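Side-chain contacts in cytochrome b5 reductase 4 (Homo sapiens, PDB 3LF5), which probably transfers electrons from NADH through its flavin-binding reductase part to the heme of its cytochrome b5 domain, the part present here: residues Ile24-Phe29 with Glu57-Val62; Ser34-Tyr39 with Asp45-Ala50. All blocks are in the same frame, centred on the assembly; numbering follows the deposited sequence.

Contact 1. Residues Ile24-Phe29 with Glu57-Val62. With HEM (protoporphyrin IX containing Fe), chain C.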
# COMPACT_ATOMS: atom_id res chain seq x y z
N ILE A 24 3.43 -6.65 6.55
CA ILE A 24 2.67 -5.46 6.94
C ILE A 24 3.42 -4.76 8.06
O ILE A 24 3.96 -5.42 8.96
CB ILE A 24 1.23 -5.81 7.41
CG1 ILE A 24 0.46 -6.53 6.31
CG2 ILE A 24 0.46 -4.62 7.89
CD1 ILE A 24 -0.94 -7.06 6.75
N CYS A 25 3.44 -3.44 8.00
CA CYS A 25 3.99 -2.61 9.05
C CYS A 25 2.87 -2.11 9.96
O CYS A 25 1.88 -1.58 9.46
CB CYS A 25 4.72 -1.43 8.42
SG CYS A 25 5.17 -0.12 9.55
N ILE A 26 2.99 -2.32 11.26
CA ILE A 26 2.09 -1.77 12.26
C ILE A 26 2.94 -0.99 13.26
O ILE A 26 3.81 -1.54 13.92
CB ILE A 26 1.28 -2.85 13.00
CG1 ILE A 26 0.51 -3.75 12.02
CG2 ILE A 26 0.33 -2.18 14.00
CD1 ILE A 26 -0.65 -3.11 11.33
N ARG A 27 2.71 0.32 13.32
CA ARG A 27 3.43 1.21 14.25
C ARG A 27 4.94 1.00 14.20
O ARG A 27 5.63 0.96 15.21
CB ARG A 27 2.89 1.10 15.69
CG ARG A 27 1.89 2.19 16.04
CD ARG A 27 1.18 1.93 17.37
NE ARG A 27 0.12 0.95 17.20
CZ ARG A 27 -1.10 1.24 16.76
NH1 ARG A 27 -1.42 2.49 16.44
NH2 ARG A 27 -1.99 0.26 16.63
N GLY A 28 5.45 0.87 12.98
CA GLY A 28 6.88 0.77 12.71
C GLY A 28 7.46 -0.63 12.80
O GLY A 28 8.61 -0.84 12.43
N PHE A 29 6.67 -1.59 13.27
CA PHE A 29 7.11 -2.98 13.37
C PHE A 29 6.62 -3.73 12.15
O PHE A 29 5.43 -3.61 11.77
CB PHE A 29 6.54 -3.60 14.65
CG PHE A 29 7.24 -3.16 15.91
CD1 PHE A 29 8.02 -4.05 16.62
CD2 PHE A 29 7.16 -1.86 16.37
CE1 PHE A 29 8.67 -3.67 17.80
CE2 PHE A 29 7.83 -1.47 17.52
CZ PHE A 29 8.57 -2.37 18.23
N GLU A 57 -3.22 2.44 10.07
CA GLU A 57 -4.54 3.11 10.02
C GLU A 57 -5.68 2.13 9.86
O GLU A 57 -6.69 2.23 10.56
CB GLU A 57 -4.60 4.16 8.90
CG GLU A 57 -5.78 5.11 8.90
CD GLU A 57 -5.62 6.17 7.82
OE1 GLU A 57 -6.65 6.63 7.29
OE2 GLU A 57 -4.47 6.53 7.48
N LEU A 58 -5.54 1.17 8.96
CA LEU A 58 -6.56 0.16 8.79
C LEU A 58 -6.76 -0.61 10.10
O LEU A 58 -7.90 -0.87 10.51
CB LEU A 58 -6.19 -0.81 7.67
CG LEU A 58 -6.33 -0.26 6.24
CD1 LEU A 58 -5.64 -1.19 5.22
CD2 LEU A 58 -7.81 -0.08 5.88
N PHE A 59 -5.66 -1.02 10.71
CA PHE A 59 -5.70 -1.80 11.96
C PHE A 59 -6.45 -1.00 13.05
O PHE A 59 -7.29 -1.54 13.77
CB PHE A 59 -4.25 -2.09 12.39
CG PHE A 59 -4.10 -2.92 13.65
CD1 PHE A 59 -3.94 -4.29 13.56
CD2 PHE A 59 -4.15 -2.34 14.91
CE1 PHE A 59 -3.80 -5.06 14.73
CE2 PHE A 59 -4.04 -3.09 16.05
CZ PHE A 59 -3.88 -4.46 15.94
N ASP A 60 -6.13 0.29 13.14
CA ASP A 60 -6.71 1.12 14.18
C ASP A 60 -8.20 1.40 13.92
O ASP A 60 -8.93 1.72 14.84
CB ASP A 60 -5.95 2.43 14.31
CG ASP A 60 -4.64 2.28 15.03
OD1 ASP A 60 -4.37 1.20 15.59
OD2 ASP A 60 -3.87 3.27 15.03
N GLN A 61 -8.62 1.32 12.67
CA GLN A 61 -10.02 1.58 12.34
C GLN A 61 -10.93 0.40 12.64
O GLN A 61 -12.15 0.57 12.72
CB GLN A 61 -10.15 2.06 10.90
CG GLN A 61 -10.30 1.10 9.81
CD GLN A 61 -10.52 1.82 8.46
OE1 GLN A 61 -10.12 2.97 8.30
NE2 GLN A 61 -11.13 1.13 7.50
N VAL A 62 -10.35 -0.79 12.82
CA VAL A 62 -11.15 -1.98 13.09
C VAL A 62 -10.93 -2.56 14.47
O VAL A 62 -11.88 -3.08 15.06
CB VAL A 62 -10.94 -3.05 11.99
CG1 VAL A 62 -9.49 -3.48 11.83
CG2 VAL A 62 -11.88 -4.22 12.23
CHA HEM C . -10.92 -9.14 13.46
CHB HEM C . -9.78 -6.42 9.62
CHC HEM C . -5.13 -6.76 10.71
CHD HEM C . -6.22 -9.63 14.41
C1A HEM C . -11.00 -8.38 12.33
C2A HEM C . -12.20 -7.97 11.66
C3A HEM C . -11.90 -7.24 10.61
C4A HEM C . -10.46 -7.15 10.56
CMA HEM C . -12.86 -6.57 9.60
CAA HEM C . -13.60 -8.34 12.14
CBA HEM C . -14.00 -7.13 12.97
CGA HEM C . -15.45 -7.08 13.27
O1A HEM C . -15.73 -6.30 14.21
O2A HEM C . -16.28 -7.78 12.61
C1B HEM C . -8.43 -6.21 9.61
C2B HEM C . -7.71 -5.38 8.67
C3B HEM C . -6.42 -5.48 8.96
C4B HEM C . -6.29 -6.36 10.11
CMB HEM C . -8.35 -4.57 7.54
CAB HEM C . -5.27 -4.75 8.23
CBB HEM C . -4.22 -4.26 8.90
C1C HEM C . -5.02 -7.64 11.75
C2C HEM C . -3.81 -8.17 12.33
C3C HEM C . -4.16 -8.94 13.35
C4C HEM C . -5.57 -8.95 13.44
CMC HEM C . -2.38 -7.88 11.88
CAC HEM C . -3.30 -9.77 14.31
CBC HEM C . -2.17 -9.29 14.77
C1D HEM C . -7.56 -9.66 14.58
C2D HEM C . -8.20 -10.16 15.76
C3D HEM C . -9.68 -10.03 15.47
C4D HEM C . -9.78 -9.45 14.14
CMD HEM C . -7.51 -10.72 17.01
CAD HEM C . -10.81 -10.38 16.44
CBD HEM C . -10.96 -9.26 17.48
CGD HEM C . -12.09 -9.70 18.40
O1D HEM C . -12.04 -10.83 18.94
O2D HEM C . -13.05 -8.90 18.57
NA HEM C . -9.93 -7.86 11.62
NB HEM C . -7.55 -6.79 10.48
NC HEM C . -6.08 -8.14 12.46
ND HEM C . -8.49 -9.24 13.66
FE HEM C . -7.99 -8.01 12.07
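R27 and D60 join a beta-hairpin to a helix of the heme pocket in this cytochrome b5-like domain. R27 lies in the type I' turn from I26 to F29, which links strand 21-26 to strand 29-32. D60 lies on helix 56-63, whose F59 and V62 line the heme pocket.

The polar part is an end-on, two-pronged salt bridge. R27 NH2 gives a hydrogen bond of 2.8 Å to D60 OD1, and R27 NH1 gives one of 2.9 Å to D60 OD2. Both are nearly straight, and each oxygen uses its syn lone pair. The guanidinium and carboxylate planes are only 13° apart. In the conformer described, one of two modelled for R27, the paired bonds would hold them so. The R27 chain bends at chi3 (-79°) on its way to the helix. R27 is exposed, so the pair sits at the outer margin of the contact. The turn also meets the start of the helix through a hydrogen bond from R27 N to T56 OG1.

The apolar part is deeper. I26 CD1 packs against F59 CB at 3.9 Å, and the two side chains cross at about a right angle. Both residues are buried. R27 NH2 also lies 3.8 Å from F59 CD2, so the guanidinium edge borders the ring too.

The heme part lies beyond F59. CG of F59 is anti to the backbone nitrogen (chi1 -178°), which points the ring toward the porphyrin; D60 OD1 lies elsewhere on its edge, in the ring plane. H63 and Y68 each make an edge-to-face pair with this ring. V62 sends both methyls to the heme, and its CG2 is 3.4 Å from HEM C3A. At the F59 ring edge, CE1 lies 3.9 Å from HEM C2C.

Contact 2. Residues Ser34-Tyr39 with Asp45-Ala50. With HEM (protoporphyrin IX containing Fe), chain C; SO4 (sulfate ion), chain D.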
# COMPACT_ATOMS: atom_id res chain seq x y z
N SER A 34 2.06 -13.79 6.27
CA SER A 34 1.63 -14.93 5.46
C SER A 34 1.22 -16.15 6.28
O SER A 34 0.19 -16.74 5.95
CB SER A 34 2.65 -15.29 4.38
OG SER A 34 2.62 -14.33 3.36
N PRO A 35 1.92 -16.51 7.37
CA PRO A 35 1.44 -17.66 8.15
C PRO A 35 0.17 -17.40 8.96
O PRO A 35 -0.53 -18.33 9.35
CB PRO A 35 2.60 -18.00 9.10
CG PRO A 35 3.63 -17.02 8.86
CD PRO A 35 3.26 -16.08 7.79
N TYR A 36 -0.14 -16.13 9.18
CA TYR A 36 -1.33 -15.73 9.94
C TYR A 36 -2.57 -15.63 9.05
O TYR A 36 -3.70 -15.62 9.56
CB TYR A 36 -1.08 -14.37 10.63
CG TYR A 36 -2.22 -13.91 11.54
CD1 TYR A 36 -2.64 -14.70 12.60
CD2 TYR A 36 -2.89 -12.72 11.30
CE1 TYR A 36 -3.71 -14.30 13.40
CE2 TYR A 36 -3.92 -12.34 12.08
CZ TYR A 36 -4.34 -13.12 13.13
OH TYR A 36 -5.42 -12.73 13.90
N MET A 37 -2.37 -15.52 7.73
CA MET A 37 -3.48 -15.31 6.80
C MET A 37 -4.65 -16.23 7.07
O MET A 37 -5.80 -15.77 7.11
CB MET A 37 -3.01 -15.55 5.37
CG MET A 37 -2.48 -14.36 4.70
SD MET A 37 -3.71 -13.13 4.23
CE MET A 37 -2.47 -11.87 3.99
N GLU A 38 -4.37 -17.53 7.22
CA GLU A 38 -5.43 -18.52 7.33
C GLU A 38 -6.17 -18.46 8.67
O GLU A 38 -7.23 -19.07 8.80
CB GLU A 38 -4.87 -19.92 7.10
CG GLU A 38 -4.01 -20.43 8.24
CD GLU A 38 -3.67 -21.90 8.08
OE1 GLU A 38 -4.59 -22.74 8.22
OE2 GLU A 38 -2.50 -22.21 7.83
N TYR A 39 -5.64 -17.73 9.67
CA TYR A 39 -6.21 -17.63 11.01
C TYR A 39 -6.94 -16.32 11.28
O TYR A 39 -7.73 -16.25 12.23
CB TYR A 39 -5.11 -17.82 12.08
CG TYR A 39 -4.39 -19.13 12.00
CD1 TYR A 39 -5.01 -20.31 12.37
CD2 TYR A 39 -3.08 -19.20 11.54
CE1 TYR A 39 -4.36 -21.53 12.30
CE2 TYR A 39 -2.42 -20.41 11.46
CZ TYR A 39 -3.07 -21.58 11.85
OH TYR A 39 -2.41 -22.78 11.78
N ASP A 45 -8.97 -11.50 2.70
CA ASP A 45 -9.11 -10.31 1.88
C ASP A 45 -8.88 -9.04 2.69
O ASP A 45 -8.21 -8.14 2.24
CB ASP A 45 -10.50 -10.25 1.23
CG ASP A 45 -10.69 -11.28 0.11
OD1 ASP A 45 -9.73 -11.95 -0.29
OD2 ASP A 45 -11.84 -11.40 -0.36
N GLU A 46 -9.42 -8.99 3.90
CA GLU A 46 -9.25 -7.81 4.73
C GLU A 46 -7.77 -7.61 5.08
O GLU A 46 -7.25 -6.49 4.97
CB GLU A 46 -10.08 -7.89 6.01
CG GLU A 46 -11.57 -7.69 5.80
CD GLU A 46 -11.97 -6.25 5.65
OE1 GLU A 46 -11.17 -5.34 5.93
OE2 GLU A 46 -13.13 -6.01 5.26
N LEU A 47 -7.09 -8.66 5.49
CA LEU A 47 -5.71 -8.54 5.86
C LEU A 47 -4.89 -8.09 4.62
O LEU A 47 -3.97 -7.27 4.71
CB LEU A 47 -5.21 -9.86 6.45
CG LEU A 47 -3.85 -9.85 7.10
CD1 LEU A 47 -3.73 -8.80 8.18
CD2 LEU A 47 -3.61 -11.24 7.65
N MET A 48 -5.23 -8.62 3.46
CA MET A 48 -4.55 -8.25 2.22
C MET A 48 -4.70 -6.79 1.83
O MET A 48 -3.91 -6.30 1.02
CB MET A 48 -5.04 -9.12 1.06
CG MET A 48 -4.44 -10.52 1.09
SD MET A 48 -2.65 -10.57 0.81
CE MET A 48 -2.51 -9.93 -0.87
N ARG A 49 -5.68 -6.06 2.38
CA ARG A 49 -5.80 -4.64 2.12
C ARG A 49 -4.53 -3.91 2.51
O ARG A 49 -4.25 -2.84 1.96
CB ARG A 49 -6.98 -4.05 2.88
CG ARG A 49 -8.32 -4.56 2.37
CD ARG A 49 -9.41 -4.09 3.27
NE ARG A 49 -9.61 -2.65 3.15
CZ ARG A 49 -10.40 -1.95 3.94
NH1 ARG A 49 -11.10 -2.54 4.90
NH2 ARG A 49 -10.50 -0.65 3.76
N ALA A 50 -3.78 -4.46 3.46
CA ALA A 50 -2.56 -3.82 3.98
C ALA A 50 -1.30 -4.46 3.43
O ALA A 50 -0.21 -4.09 3.83
CB ALA A 50 -2.54 -3.82 5.52
CHA HEM C . -10.92 -9.14 13.46
CHB HEM C . -9.78 -6.42 9.62
CHC HEM C . -5.13 -6.76 10.71
CHD HEM C . -6.22 -9.63 14.41
C1A HEM C . -11.00 -8.38 12.33
C2A HEM C . -12.20 -7.97 11.66
C3A HEM C . -11.90 -7.24 10.61
C4A HEM C . -10.46 -7.15 10.56
CMA HEM C . -12.86 -6.57 9.60
CAA HEM C . -13.60 -8.34 12.14
CBA HEM C . -14.00 -7.13 12.97
CGA HEM C . -15.45 -7.08 13.27
O1A HEM C . -15.73 -6.30 14.21
O2A HEM C . -16.28 -7.78 12.61
C1B HEM C . -8.43 -6.21 9.61
C2B HEM C . -7.71 -5.38 8.67
C3B HEM C . -6.42 -5.48 8.96
C4B HEM C . -6.29 -6.36 10.11
CMB HEM C . -8.35 -4.57 7.54
CAB HEM C . -5.27 -4.75 8.23
CBB HEM C . -4.22 -4.26 8.90
C1C HEM C . -5.02 -7.64 11.75
C2C HEM C . -3.81 -8.17 12.33
C3C HEM C . -4.16 -8.94 13.35
C4C HEM C . -5.57 -8.95 13.44
CMC HEM C . -2.38 -7.88 11.88
CAC HEM C . -3.30 -9.77 14.31
CBC HEM C . -2.17 -9.29 14.77
C1D HEM C . -7.56 -9.66 14.58
C2D HEM C . -8.20 -10.16 15.76
C3D HEM C . -9.68 -10.03 15.47
C4D HEM C . -9.78 -9.45 14.14
CMD HEM C . -7.51 -10.72 17.01
CAD HEM C . -10.81 -10.38 16.44
CBD HEM C . -10.96 -9.26 17.48
CGD HEM C . -12.09 -9.70 18.40
O1D HEM C . -12.04 -10.83 18.94
O2D HEM C . -13.05 -8.90 18.57
NA HEM C . -9.93 -7.86 11.62
NB HEM C . -7.55 -6.79 10.48
NC HEM C . -6.08 -8.14 12.46
ND HEM C . -8.49 -9.24 13.66
FE HEM C . -7.99 -8.01 12.07
S SO4 D . -11.91 -14.34 3.22
O1 SO4 D . -11.30 -13.14 2.71
O2 SO4 D . -12.52 -15.13 2.15
O3 SO4 D . -10.92 -15.10 4.02
O4 SO4 D . -12.97 -13.96 4.15
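M37 meets L47 and M48 where the loop after strand 29-32 packs on helix 44-48, in one wall of the cytochrome b5-like heme pocket. The contact across the segments is apolar, with no hydrogen bond between them.

The M37 side chain can be followed outward. From CB the chain turns about the CB-CG bond (chi2 -73°), which brings the sulfur to the helix. SD lies 3.9 Å from L47 CD2 and a little farther from M48 CG. The terminal CE goes on to both residues of the helix. It touches L47 CD2 and comes 3.4 Å from M48 SD, methyl against sulfur. The two methionine side chains cross at about a right angle. C22 of strand 21-26 also packs against both of them.

L47 has two tasks. Its CD2 faces the loop, where it meets M37 and, at 4.0 Å, Y36 CD2. Its CD1 turns to the heme and lies 3.5 Å from HEM CHC.

Y36 carries the loop to the same cofactor. Its ring points to the heme with CG anti to the backbone nitrogen (chi1 -176°). CE2 lies 3.5 Å from HEM CAC. Replacing this tyrosine with an alanine would probably open a gap beside L47 CD2 and leave the porphyrin margin near HEM CHD without its phenol neighbour.

Within segment 45-50, E46 and R49 form a salt bridge, with R49 NH1 3.0 Å from E46 OE1. A sulfate, probably from the crystallisation liquor, takes hydrogen bonds from the backbone nitrogens of E44 and D45. Back at the heme, Y36 OH lies 3.2 Å from HEM CHD.

In the fold
After strand 6-8, helix 10-15 and strand 17-18, the chain reaches strand 21-26 and the turn that opens contact 1. It returns along strand 29-32 and enters the loop of segment 34-39. Contact 2 closes a short loop when helix 44-48 packs back on that segment. Strand 53-54 and helix 56-63 follow, and contact 1 then closes the longer loop. Contact 2 is therefore nested inside contact 1. Their centres are 13 Å apart, yet they touch: I24 packs on L47 and A50, and L58 packs on R49 and A50. Contact 1 ties the hairpin to helix 56-63, contact 2 ties the following loop to helix 44-48, and both reach the same heme.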